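Local coordinates for protein glutathione peroxidase (Hypocrea jecorina, PDB 6VPD) that probably reduces hydroperoxides to alcohols using thioredoxin as electron donor, as a thioredoxin peroxidase of the glutathione peroxidase family, at residues S45-K50 with V86-P91; G49-V54 with E185-P190; L138-P143 with G147-K152; K157-R162 with G168-T173. One frame throughout, in Å; residues are numbered along the deposited sequence.

Contact 1: S45-K50 with V86-P91; sequences SQYKGK and VVLGFP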
loop_
_atom_site.group_PDB
_atom_site.type_symbol
_atom_site.label_atom_id
_atom_site.label_comp_id
_atom_site.label_asym_id
_atom_site.label_seq_id
_atom_site.Cartn_x
_atom_site.Cartn_y
_atom_site.Cartn_z
ATOM N N SER A 45 -4.414 -13.190 26.753
ATOM C CA SER A 45 -5.413 -12.907 27.773
ATOM C C SER A 45 -4.902 -11.918 28.817
ATOM O O SER A 45 -5.709 -11.284 29.501
ATOM C CB SER A 45 -5.822 -14.194 28.463
ATOM O OG SER A 45 -4.719 -14.673 29.228
ATOM N N GLN A 46 -3.581 -11.780 28.968
ATOM C CA GLN A 46 -3.040 -10.768 29.870
ATOM C C GLN A 46 -3.472 -9.365 29.473
ATOM O O GLN A 46 -3.381 -8.446 30.295
ATOM C CB GLN A 46 -1.509 -10.822 29.894
ATOM C CG GLN A 46 -0.855 -9.969 28.803
ATOM C CD GLN A 46 0.664 -9.924 28.893
ATOM O OE1 GLN A 46 1.333 -10.954 28.809
ATOM N NE2 GLN A 46 1.214 -8.722 29.054
ATOM N N TYR A 47 -3.920 -9.178 28.228
ATOM C CA TYR A 47 -4.438 -7.907 27.744
ATOM C C TYR A 47 -5.965 -7.857 27.709
ATOM O O TYR A 47 -6.528 -6.913 27.142
ATOM C CB TYR A 47 -3.885 -7.616 26.345
ATOM C CG TYR A 47 -2.379 -7.460 26.269
ATOM C CD1 TYR A 47 -1.752 -6.382 26.872
ATOM C CD2 TYR A 47 -1.590 -8.363 25.557
ATOM C CE1 TYR A 47 -0.376 -6.207 26.806
ATOM C CE2 TYR A 47 -0.191 -8.197 25.487
ATOM C CZ TYR A 47 0.400 -7.106 26.122
ATOM O OH TYR A 47 1.757 -6.881 26.072
ATOM N N LYS A 48 -6.647 -8.842 28.296
ATOM C CA LYS A 48 -8.101 -8.907 28.180
ATOM C C LYS A 48 -8.750 -7.606 28.653
ATOM O O LYS A 48 -8.288 -6.966 29.603
ATOM C CB LYS A 48 -8.630 -10.096 28.985
ATOM C CG LYS A 48 -10.127 -10.335 28.841
ATOM C CD LYS A 48 -10.563 -11.638 29.487
ATOM C CE LYS A 48 -10.116 -12.846 28.675
ATOM N NZ LYS A 48 -10.636 -14.148 29.225
ATOM N N GLY A 49 -9.817 -7.198 27.969
ATOM C CA GLY A 49 -10.518 -5.988 28.351
ATOM C C GLY A 49 -9.841 -4.694 27.954
ATOM O O GLY A 49 -10.301 -3.620 28.372
ATOM N N LYS A 50 -8.761 -4.757 27.170
ATOM C CA LYS A 50 -8.066 -3.583 26.671
ATOM C C LYS A 50 -8.266 -3.470 25.167
ATOM O O LYS A 50 -8.723 -4.403 24.499
ATOM C CB LYS A 50 -6.568 -3.640 26.989
ATOM C CG LYS A 50 -6.225 -4.151 28.376
ATOM C CD LYS A 50 -6.542 -3.125 29.443
ATOM C CE LYS A 50 -5.797 -3.428 30.736
ATOM N NZ LYS A 50 -4.339 -3.323 30.522
ATOM N N VAL A 86 -2.774 -0.999 24.030
ATOM C CA VAL A 86 -1.466 -1.572 23.731
ATOM C C VAL A 86 -1.329 -1.785 22.223
ATOM O O VAL A 86 -2.294 -2.147 21.540
ATOM C CB VAL A 86 -1.239 -2.889 24.504
ATOM C CG1 VAL A 86 -2.433 -3.792 24.381
ATOM C CG2 VAL A 86 -0.001 -3.601 24.009
ATOM N N VAL A 87 -0.129 -1.534 21.706
ATOM C CA VAL A 87 0.230 -1.795 20.321
ATOM C C VAL A 87 1.152 -3.009 20.298
ATOM O O VAL A 87 2.146 -3.057 21.038
ATOM C CB VAL A 87 0.915 -0.569 19.690
ATOM C CG1 VAL A 87 1.422 -0.880 18.276
ATOM C CG2 VAL A 87 -0.031 0.640 19.701
ATOM N N LEU A 88 0.810 -3.998 19.474
ATOM C CA LEU A 88 1.612 -5.208 19.318
ATOM C C LEU A 88 2.154 -5.233 17.897
ATOM O O LEU A 88 1.389 -5.402 16.937
ATOM C CB LEU A 88 0.787 -6.465 19.621
ATOM C CG LEU A 88 0.231 -6.569 21.045
ATOM C CD1 LEU A 88 -0.392 -7.949 21.326
ATOM C CD2 LEU A 88 1.307 -6.266 22.073
ATOM N N GLY A 89 3.464 -5.054 17.752
ATOM C CA GLY A 89 4.107 -5.201 16.454
ATOM C C GLY A 89 4.616 -6.622 16.285
ATOM O O GLY A 89 5.190 -7.196 17.202
ATOM N N PHE A 90 4.392 -7.186 15.104
ATOM C CA PHE A 90 4.852 -8.540 14.789
ATOM C C PHE A 90 5.735 -8.463 13.560
ATOM O O PHE A 90 5.222 -8.218 12.448
ATOM C CB PHE A 90 3.706 -9.514 14.521
ATOM C CG PHE A 90 2.843 -9.806 15.703
ATOM C CD1 PHE A 90 1.872 -8.901 16.107
ATOM C CD2 PHE A 90 2.960 -11.010 16.378
ATOM C CE1 PHE A 90 1.058 -9.179 17.201
ATOM C CE2 PHE A 90 2.148 -11.304 17.473
ATOM C CZ PHE A 90 1.200 -10.392 17.886
ATOM N N PRO A 91 7.033 -8.687 13.689
ATOM C CA PRO A 91 7.914 -8.632 12.521
ATOM C C PRO A 91 7.551 -9.691 11.497
ATOM O O PRO A 91 7.088 -10.787 11.830
ATOM C CB PRO A 91 9.298 -8.886 13.117
ATOM C CG PRO A 91 9.159 -8.532 14.560
ATOM C CD PRO A 91 7.771 -8.889 14.942
#
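Tyr47 lays its phenol ring across the side chain of Val86, the two crossing at about a right angle, and its far end reaches on to Leu88. CG1 of Val86 meets the ring obliquely at CD1 of Tyr47, 3.7 Å away, and Val86 CG2 comes to 3.8 Å from Tyr47 CE1. Across the ring, Leu88 brings both methyls near CE2, with CD1 of Leu88 4.2 Å from Tyr47 CE2. With CG anti to the carbonyl carbon (chi1 -63°), Tyr47 sends the ring from the 3-10 segment toward strand 85-92, within this chain the outermost on one side of the mixed sheet of the thioredoxin fold. A long, flat tyrosine suits the place, spanning the distance to both Val86 and Leu88, which project from one side of that strand beside Val52 of the adjoining strand. The chain of 45-50 folds back through a type II turn, Tyr47 to Lys50, in which Gly49 takes the positive phi (77°) that glycine tolerates easily. Replacing the tyrosine by an alanine would probably open a gap over Val86 and Leu88, since the ring supplies every apolar contact here. Gln46 CG covers the centre of one ring face.

Contact 2: G49-V54 with E185-P190; sequences GKVVLV and EAIKQP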
loop_
_atom_site.group_PDB
_atom_site.type_symbol
_atom_site.label_atom_id
_atom_site.label_comp_id
_atom_site.label_asym_id
_atom_site.label_seq_id
_atom_site.Cartn_x
_atom_site.Cartn_y
_atom_site.Cartn_z
ATOM N N GLY A 49 -9.817 -7.198 27.969
ATOM C CA GLY A 49 -10.518 -5.988 28.351
ATOM C C GLY A 49 -9.841 -4.694 27.954
ATOM O O GLY A 49 -10.301 -3.620 28.372
ATOM N N LYS A 50 -8.761 -4.757 27.170
ATOM C CA LYS A 50 -8.066 -3.583 26.671
ATOM C C LYS A 50 -8.266 -3.470 25.167
ATOM O O LYS A 50 -8.723 -4.403 24.499
ATOM C CB LYS A 50 -6.568 -3.640 26.989
ATOM C CG LYS A 50 -6.225 -4.151 28.376
ATOM C CD LYS A 50 -6.542 -3.125 29.443
ATOM C CE LYS A 50 -5.797 -3.428 30.736
ATOM N NZ LYS A 50 -4.339 -3.323 30.522
ATOM N N VAL A 51 -7.910 -2.303 24.633
ATOM C CA VAL A 51 -7.975 -2.039 23.201
ATOM C C VAL A 51 -6.586 -2.286 22.641
ATOM O O VAL A 51 -5.605 -1.724 23.142
ATOM C CB VAL A 51 -8.458 -0.602 22.922
ATOM C CG1 VAL A 51 -8.438 -0.286 21.433
ATOM C CG2 VAL A 51 -9.858 -0.406 23.489
ATOM N N VAL A 52 -6.495 -3.147 21.628
ATOM C CA VAL A 52 -5.229 -3.627 21.082
ATOM C C VAL A 52 -5.168 -3.296 19.591
ATOM O O VAL A 52 -6.128 -3.539 18.847
ATOM C CB VAL A 52 -5.049 -5.145 21.294
ATOM C CG1 VAL A 52 -3.649 -5.571 20.856
ATOM C CG2 VAL A 52 -5.317 -5.546 22.738
ATOM N N LEU A 53 -4.034 -2.757 19.155
ATOM C CA LEU A 53 -3.788 -2.497 17.749
ATOM C C LEU A 53 -2.670 -3.427 17.302
ATOM O O LEU A 53 -1.549 -3.343 17.813
ATOM C CB LEU A 53 -3.429 -1.033 17.508
ATOM C CG LEU A 53 -3.267 -0.776 16.003
ATOM C CD1 LEU A 53 -4.625 -0.650 15.283
ATOM C CD2 LEU A 53 -2.369 0.389 15.712
ATOM N N VAL A 54 -2.980 -4.321 16.366
ATOM C CA VAL A 54 -2.061 -5.357 15.923
ATOM C C VAL A 54 -1.511 -4.890 14.596
ATOM O O VAL A 54 -2.274 -4.474 13.719
ATOM C CB VAL A 54 -2.764 -6.722 15.784
ATOM C CG1 VAL A 54 -1.839 -7.738 15.155
ATOM C CG2 VAL A 54 -3.270 -7.236 17.132
ATOM N N GLU A 185 -12.832 5.645 20.614
ATOM C CA GLU A 185 -14.174 5.076 20.748
ATOM C C GLU A 185 -14.131 3.663 21.330
ATOM O O GLU A 185 -14.944 3.319 22.197
ATOM C CB GLU A 185 -14.886 5.074 19.397
ATOM C CG GLU A 185 -16.352 4.557 19.379
ATOM C CD GLU A 185 -17.192 4.827 20.660
ATOM O OE1 GLU A 185 -17.199 3.989 21.586
ATOM O OE2 GLU A 185 -17.861 5.885 20.748
ATOM N N ALA A 186 -13.202 2.818 20.864
ATOM C CA ALA A 186 -13.107 1.500 21.480
ATOM C C ALA A 186 -12.781 1.622 22.961
ATOM O O ALA A 186 -13.296 0.839 23.766
ATOM C CB ALA A 186 -12.078 0.627 20.769
ATOM N N ILE A 187 -11.994 2.640 23.346
ATOM C CA ILE A 187 -11.587 2.795 24.744
ATOM C C ILE A 187 -12.762 3.251 25.610
ATOM O O ILE A 187 -12.958 2.751 26.727
ATOM C CB ILE A 187 -10.389 3.762 24.849
ATOM C CG1 ILE A 187 -9.121 3.106 24.309
ATOM C CG2 ILE A 187 -10.176 4.237 26.304
ATOM C CD1 ILE A 187 -7.971 4.071 24.182
ATOM N N LYS A 188 -13.556 4.215 25.126
ATOM C CA LYS A 188 -14.685 4.683 25.930
ATOM C C LYS A 188 -15.766 3.620 26.105
ATOM O O LYS A 188 -16.634 3.783 26.965
ATOM C CB LYS A 188 -15.306 5.932 25.315
ATOM C CG LYS A 188 -14.396 7.139 25.230
ATOM C CD LYS A 188 -15.147 8.266 24.539
ATOM C CE LYS A 188 -14.550 9.603 24.862
ATOM N NZ LYS A 188 -13.104 9.613 24.508
ATOM N N GLN A 189 -15.730 2.547 25.327
ATOM C CA GLN A 189 -16.668 1.432 25.410
ATOM C C GLN A 189 -16.289 0.517 26.573
ATOM O O GLN A 189 -15.113 0.195 26.745
ATOM C CB GLN A 189 -16.659 0.623 24.101
ATOM C CG GLN A 189 -17.522 1.180 22.999
ATOM C CD GLN A 189 -19.002 1.016 23.298
ATOM O OE1 GLN A 189 -19.440 -0.008 23.844
ATOM N NE2 GLN A 189 -19.783 2.029 22.946
ATOM N N PRO A 190 -17.245 0.075 27.380
ATOM C CA PRO A 190 -16.903 -0.881 28.436
ATOM C C PRO A 190 -16.673 -2.267 27.856
ATOM O O PRO A 190 -17.227 -2.619 26.813
ATOM C CB PRO A 190 -18.131 -0.852 29.352
ATOM C CG PRO A 190 -19.247 -0.419 28.470
ATOM C CD PRO A 190 -18.655 0.505 27.447
#
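Val51 points its forked side chain at the last turn of helix 176-188, where CG2 fits between Ala186 and Ile187. That methyl lies 3.7 Å from CB of Ala186 and equally 3.7 Å from CG1 of Ile187, while its sister CG1 on Val51 reaches the same Ala186 CB at 3.8 Å. The alanine methyl thus faces both prongs of the fork. In Val51 the bond to CG1 runs anti to the backbone N (chi1 176°), which turns CG2 anti to the carbonyl carbon and lets both methyls address the helix. Ile187 approaches differently: its CB does not aim at the strand, and the reach is made by CG1, which lies beside the valine fork and comes 4.0 Å from Val51 CB. Small Ala186 lets the helix backbone come near the strand, to the point that Val51 CG2 is 3.6 Å from the carbonyl carbon of Ala186; a branched valine suits a strand and fills the groove between the two helix residues. No hydrogen bond crosses here. Strand 51-58 runs between strands 85-92 and 157-160 in the sheet; helix 176-188 lies on the Val51 side, with Leu159 and Arg162 beside the valine, whereas Val54 meets helix 133-141 on the opposite face.

Contact 3: L138-P143 with G147-K152; sequences LKKEKP and GLERVK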
loop_
_atom_site.group_PDB
_atom_site.type_symbol
_atom_site.label_atom_id
_atom_site.label_comp_id
_atom_site.label_asym_id
_atom_site.label_seq_id
_atom_site.Cartn_x
_atom_site.Cartn_y
_atom_site.Cartn_z
ATOM N N LEU A 138 -7.416 -13.342 12.466
ATOM C CA LEU A 138 -7.600 -11.925 12.139
ATOM C C LEU A 138 -8.076 -11.728 10.700
ATOM O O LEU A 138 -8.919 -10.871 10.430
ATOM C CB LEU A 138 -6.296 -11.145 12.353
ATOM C CG LEU A 138 -5.854 -10.843 13.789
ATOM C CD1 LEU A 138 -4.554 -10.072 13.792
ATOM C CD2 LEU A 138 -6.907 -10.102 14.581
ATOM N N LYS A 139 -7.550 -12.522 9.765
ATOM C CA LYS A 139 -7.841 -12.303 8.350
ATOM C C LYS A 139 -9.265 -12.730 7.990
ATOM O O LYS A 139 -9.973 -11.987 7.300
ATOM C CB LYS A 139 -6.788 -13.029 7.504
ATOM C CG LYS A 139 -5.463 -12.232 7.359
ATOM C CD LYS A 139 -4.223 -13.116 7.323
ATOM C CE LYS A 139 -4.129 -13.953 6.083
ATOM N NZ LYS A 139 -3.241 -15.114 6.312
ATOM N N LYS A 140 -9.703 -13.912 8.455
ATOM C CA LYS A 140 -11.095 -14.334 8.302
ATOM C C LYS A 140 -12.049 -13.370 8.983
ATOM O O LYS A 140 -13.102 -13.034 8.430
ATOM C CB LYS A 140 -11.309 -15.733 8.898
ATOM C CG LYS A 140 -10.633 -16.871 8.148
ATOM C CD LYS A 140 -11.288 -17.104 6.801
ATOM C CE LYS A 140 -10.569 -18.175 6.011
ATOM N NZ LYS A 140 -11.055 -18.235 4.608
ATOM N N GLU A 141 -11.716 -12.939 10.204
ATOM C CA GLU A 141 -12.639 -12.116 10.988
ATOM C C GLU A 141 -12.854 -10.739 10.380
ATOM O O GLU A 141 -13.909 -10.130 10.587
ATOM C CB GLU A 141 -12.133 -11.981 12.415
ATOM C CG GLU A 141 -12.351 -13.255 13.211
ATOM C CD GLU A 141 -13.831 -13.653 13.283
ATOM O OE1 GLU A 141 -14.166 -14.808 12.929
ATOM O OE2 GLU A 141 -14.662 -12.798 13.685
ATOM N N LYS A 142 -11.880 -10.218 9.645
ATOM C CA LYS A 142 -12.005 -8.902 9.032
ATOM C C LYS A 142 -11.263 -8.941 7.704
ATOM O O LYS A 142 -10.070 -8.621 7.627
ATOM C CB LYS A 142 -11.469 -7.806 9.945
ATOM C CG LYS A 142 -11.926 -6.410 9.544
ATOM C CD LYS A 142 -13.261 -6.038 10.128
ATOM C CE LYS A 142 -13.712 -4.713 9.545
ATOM N NZ LYS A 142 -15.190 -4.479 9.699
ATOM N N PRO A 143 -11.937 -9.380 6.643
ATOM C CA PRO A 143 -11.302 -9.411 5.328
ATOM C C PRO A 143 -10.914 -8.027 4.851
ATOM O O PRO A 143 -11.569 -7.027 5.157
ATOM C CB PRO A 143 -12.382 -10.020 4.448
ATOM C CG PRO A 143 -13.116 -10.894 5.408
ATOM C CD PRO A 143 -13.208 -10.114 6.640
ATOM N N GLY A 147 -12.971 -8.262 0.055
ATOM C CA GLY A 147 -12.959 -9.573 0.633
ATOM C C GLY A 147 -11.610 -10.245 0.613
ATOM O O GLY A 147 -11.468 -11.332 1.188
ATOM N N LEU A 148 -10.619 -9.646 -0.040
ATOM C CA LEU A 148 -9.294 -10.238 -0.078
ATOM C C LEU A 148 -8.762 -10.362 1.330
ATOM O O LEU A 148 -8.711 -9.381 2.074
ATOM C CB LEU A 148 -8.349 -9.390 -0.912
ATOM C CG LEU A 148 -6.974 -10.033 -1.089
ATOM C CD1 LEU A 148 -6.956 -11.036 -2.268
ATOM C CD2 LEU A 148 -5.923 -8.948 -1.229
ATOM N N GLU A 149 -8.379 -11.575 1.693
ATOM C CA GLU A 149 -8.034 -11.912 3.062
ATOM C C GLU A 149 -6.541 -11.731 3.358
ATOM O O GLU A 149 -6.185 -11.322 4.472
ATOM C CB GLU A 149 -8.509 -13.343 3.329
ATOM C CG GLU A 149 -8.298 -13.808 4.729
ATOM C CD GLU A 149 -8.923 -15.162 5.015
ATOM O OE1 GLU A 149 -10.016 -15.440 4.456
ATOM O OE2 GLU A 149 -8.309 -15.942 5.794
ATOM N N ARG A 150 -5.666 -11.963 2.371
ATOM C CA ARG A 150 -4.226 -11.752 2.532
ATOM C C ARG A 150 -3.880 -10.335 2.985
ATOM O O ARG A 150 -4.488 -9.348 2.553
ATOM C CB ARG A 150 -3.486 -12.045 1.219
ATOM C CG ARG A 150 -3.431 -13.530 0.796
ATOM C CD ARG A 150 -2.387 -14.268 1.638
ATOM N NE ARG A 150 -2.539 -15.722 1.700
ATOM C CZ ARG A 150 -3.393 -16.357 2.494
ATOM N NH1 ARG A 150 -4.178 -15.646 3.308
ATOM N NH2 ARG A 150 -3.420 -17.690 2.481
ATOM N N VAL A 151 -2.872 -10.252 3.859
ATOM C CA VAL A 151 -2.182 -8.994 4.109
ATOM C C VAL A 151 -1.345 -8.635 2.892
ATOM O O VAL A 151 -0.540 -9.439 2.406
ATOM C CB VAL A 151 -1.319 -9.103 5.370
ATOM C CG1 VAL A 151 -0.586 -7.801 5.620
ATOM C CG2 VAL A 151 -2.195 -9.474 6.562
ATOM N N LYS A 152 -1.529 -7.419 2.394
ATOM C CA LYS A 152 -0.895 -7.019 1.143
ATOM C C LYS A 152 0.558 -6.616 1.350
ATOM O O LYS A 152 1.418 -6.971 0.539
ATOM C CB LYS A 152 -1.679 -5.870 0.505
ATOM C CG LYS A 152 -3.172 -6.151 0.378
ATOM C CD LYS A 152 -4.021 -4.873 0.517
ATOM C CE LYS A 152 -5.352 -5.156 1.244
ATOM N NZ LYS A 152 -6.155 -3.917 1.504
#
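Lys140 and Glu149 form a salt bridge, with Lys140 NZ 3.0 Å from Glu149 OE1 and approaching through the syn lone pair of that oxygen. The carboxylate also rests along the lysine's methylenes, which curl back toward it because the Lys140 chain bends at chi2 (-69°); the glutamate meets it with an extended chain. Beside this pair Lys139 and Arg150 bring their positive ends close, without a bond between them. The Lys139 ammonium is held instead by the backbone O of Val126, and the carboxylate, with Glu149 OE2 5.2 Å from Lys139 NZ, may ease the concentration of positive charge. With an alanine here in place of Glu149, Lys140 would probably be left without its partner across the contact, and the positive cluster with less balancing negative charge. Farther out, contacts are apolar or involve the backbone. The aliphatic part of Lys139 passes Glu149 O, which Arg169 of strand 166-170 also binds, and brings its CD to 4.2 Å from CG2 of Val151. Pro143, just beyond the helix, sets its CB 3.6 Å from Gly147 O, and Gly147 has a positive phi suited to glycine. Leu148 packs on Tyr65 of the second subunit. The 147-152 loop thus folds back on the C-terminal end of helix 133-141, while Leu138 of that helix faces strands 51-58 and 157-160.

Contact 4: K157-R162 with G168-T173; sequences KFLIGR and GRWAST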
loop_
_atom_site.group_PDB
_atom_site.type_symbol
_atom_site.label_atom_id
_atom_site.label_comp_id
_atom_site.label_asym_id
_atom_site.label_seq_id
_atom_site.Cartn_x
_atom_site.Cartn_y
_atom_site.Cartn_z
ATOM N N LYS A 157 -2.897 -2.913 9.747
ATOM C CA LYS A 157 -3.287 -2.782 11.152
ATOM C C LYS A 157 -4.648 -3.432 11.395
ATOM O O LYS A 157 -5.561 -3.290 10.575
ATOM C CB LYS A 157 -3.361 -1.305 11.573
ATOM C CG LYS A 157 -2.115 -0.509 11.324
ATOM C CD LYS A 157 -2.199 0.287 10.031
ATOM C CE LYS A 157 -1.096 1.338 9.966
ATOM N NZ LYS A 157 -0.620 1.577 8.561
ATOM N N PHE A 158 -4.786 -4.143 12.517
ATOM C CA PHE A 158 -6.082 -4.603 13.022
ATOM C C PHE A 158 -6.332 -4.025 14.408
ATOM O O PHE A 158 -5.435 -4.017 15.254
ATOM C CB PHE A 158 -6.175 -6.112 13.154
ATOM C CG PHE A 158 -5.942 -6.867 11.890
ATOM C CD1 PHE A 158 -4.655 -7.085 11.420
ATOM C CD2 PHE A 158 -7.017 -7.451 11.208
ATOM C CE1 PHE A 158 -4.441 -7.839 10.263
ATOM C CE2 PHE A 158 -6.812 -8.201 10.047
ATOM C CZ PHE A 158 -5.522 -8.384 9.571
ATOM N N LEU A 159 -7.560 -3.585 14.653
ATOM C CA LEU A 159 -7.952 -3.001 15.927
ATOM C C LEU A 159 -8.844 -3.987 16.686
ATOM O O LEU A 159 -9.884 -4.404 16.167
ATOM C CB LEU A 159 -8.668 -1.677 15.692
ATOM C CG LEU A 159 -9.117 -0.919 16.935
ATOM C CD1 LEU A 159 -7.908 -0.620 17.800
ATOM C CD2 LEU A 159 -9.873 0.360 16.537
ATOM N N ILE A 160 -8.431 -4.347 17.909
ATOM C CA ILE A 160 -9.168 -5.265 18.772
ATOM C C ILE A 160 -9.908 -4.457 19.832
ATOM O O ILE A 160 -9.281 -3.751 20.632
ATOM C CB ILE A 160 -8.243 -6.291 19.458
ATOM C CG1 ILE A 160 -7.254 -6.978 18.488
ATOM C CG2 ILE A 160 -9.105 -7.304 20.184
ATOM C CD1 ILE A 160 -7.861 -7.637 17.299
ATOM N N GLY A 161 -11.239 -4.597 19.878
ATOM C CA GLY A 161 -12.017 -3.972 20.928
ATOM C C GLY A 161 -11.865 -4.698 22.256
ATOM O O GLY A 161 -11.329 -5.802 22.338
ATOM N N ARG A 162 -12.351 -4.052 23.323
ATOM C CA ARG A 162 -12.160 -4.592 24.670
ATOM C C ARG A 162 -12.737 -5.998 24.806
ATOM O O ARG A 162 -12.255 -6.787 25.626
ATOM C CB ARG A 162 -12.794 -3.670 25.714
ATOM C CG ARG A 162 -12.194 -2.277 25.812
ATOM C CD ARG A 162 -12.700 -1.638 27.102
ATOM N NE ARG A 162 -12.308 -0.245 27.279
ATOM C CZ ARG A 162 -11.331 0.170 28.095
ATOM N NH1 ARG A 162 -10.623 -0.707 28.805
ATOM N NH2 ARG A 162 -11.059 1.468 28.214
ATOM N N GLY A 168 -11.639 -3.321 13.231
ATOM C CA GLY A 168 -11.115 -2.485 12.162
ATOM C C GLY A 168 -9.894 -3.064 11.473
ATOM O O GLY A 168 -9.050 -3.676 12.123
ATOM N N ARG A 169 -9.788 -2.899 10.160
ATOM C CA ARG A 169 -8.574 -3.244 9.438
ATOM C C ARG A 169 -8.234 -2.116 8.479
ATOM O O ARG A 169 -9.114 -1.636 7.758
ATOM C CB ARG A 169 -8.754 -4.548 8.678
ATOM C CG ARG A 169 -7.582 -4.924 7.794
ATOM C CD ARG A 169 -7.821 -6.291 7.191
ATOM N NE ARG A 169 -6.754 -6.694 6.303
ATOM C CZ ARG A 169 -6.623 -7.927 5.819
ATOM N NH1 ARG A 169 -7.500 -8.885 6.147
ATOM N NH2 ARG A 169 -5.605 -8.191 4.999
ATOM N N TRP A 170 -6.975 -1.683 8.467
ATOM C CA TRP A 170 -6.551 -0.576 7.617
ATOM C C TRP A 170 -5.324 -0.969 6.821
ATOM O O TRP A 170 -4.436 -1.650 7.332
ATOM C CB TRP A 170 -6.244 0.684 8.425
ATOM C CG TRP A 170 -7.456 1.296 9.027
ATOM C CD1 TRP A 170 -8.211 2.307 8.509
ATOM C CD2 TRP A 170 -8.069 0.932 10.271
ATOM N NE1 TRP A 170 -9.256 2.592 9.355
ATOM C CE2 TRP A 170 -9.194 1.755 10.439
ATOM C CE3 TRP A 170 -7.775 -0.015 11.253
ATOM C CZ2 TRP A 170 -10.016 1.669 11.556
ATOM C CZ3 TRP A 170 -8.601 -0.106 12.354
ATOM C CH2 TRP A 170 -9.707 0.728 12.498
ATOM N N ALA A 171 -5.265 -0.518 5.574
ATOM C CA ALA A 171 -4.148 -0.882 4.716
ATOM C C ALA A 171 -2.877 -0.167 5.163
ATOM O O ALA A 171 -2.900 0.763 5.974
ATOM C CB ALA A 171 -4.465 -0.554 3.265
ATOM N N SER A 172 -1.745 -0.620 4.618
ATOM C CA SER A 172 -0.458 -0.007 4.960
ATOM C C SER A 172 -0.418 1.478 4.620
ATOM O O SER A 172 0.331 2.237 5.246
ATOM C CB SER A 172 0.676 -0.733 4.237
ATOM O OG SER A 172 0.531 -0.650 2.826
ATOM N N THR A 173 -1.209 1.904 3.635
ATOM C CA THR A 173 -1.246 3.284 3.175
ATOM C C THR A 173 -2.067 4.192 4.085
ATOM O O THR A 173 -2.002 5.419 3.941
ATOM C CB THR A 173 -1.816 3.329 1.753
ATOM O OG1 THR A 173 -3.170 2.841 1.764
ATOM C CG2 THR A 173 -0.974 2.459 0.804
#
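Arg169 lies alongside the ring of Phe158, the two side chains pointing the same way, with CD of Arg169 3.6 Å from Phe158 CE2. Its chain is extended from CG to NE, starting from a CG anti to the backbone N (chi1 175°), which carries it past CE2 and CZ at the outer end of the ring. Phe158 CZ ends 3.7 Å above the guanidinium plane of Arg169, offset toward its rim, and the two flat groups are inclined by 47°. The long arginine suits this place because its methylenes pack against the outer part of the ring, CG over one face, while its polar end reaches out to Glu156 in a salt bridge and to the backbone O atoms of Lys142 and Glu149.

Strands 157-160 and 166-170 form an antiparallel hairpin, the one that precedes the C-terminal helix in the thioredoxin fold. Phe158 and Arg169 are a non-hydrogen-bonded pair. Lys157 and Trp170 are a hydrogen-bonded pair: Lys157 N donates to Trp170 O at 3.1 Å, and Trp170 N returns the bond to Lys157 O at 3.0 Å. A further bond runs from Leu159 N to Gly168 O at 2.9 Å.

On the face away from Phe158 and Arg169, Trp170 presents its ring edge to Leu159, CZ3 of Trp170 being 3.7 Å from Leu159 CB. Gly168 suits its place, since a side chain there would probably run into the indole of Trp170. Lys157 and Trp170 both touch Ile179 of helix 176-188, and the Lys157 ammonium is bonded to the backbone O atoms of Phe155 and Thr174.

Contacts 1, 2 and 4 are buried and all reach the mixed sheet, whereas contact 3 is partly buried and nearer the surface. Contacts 1 and 2 are small and purely apolar; they share Gly49 and Lys50, and their strands 85-92 and 51-58 are neighbours. Contact 4 instead joins adjacent strands, so backbone hydrogen bonds carry it, with side-chain packing added on both faces. Contact 3 depends on charged side chains at a helix end. Two arginines tie the set together: Arg169 links contact 4 to contact 3, and Arg162 hydrogen-bonds to Gly49 O, common to contacts 1 and 2. Contacts 3 and 4 also touch the second subunit.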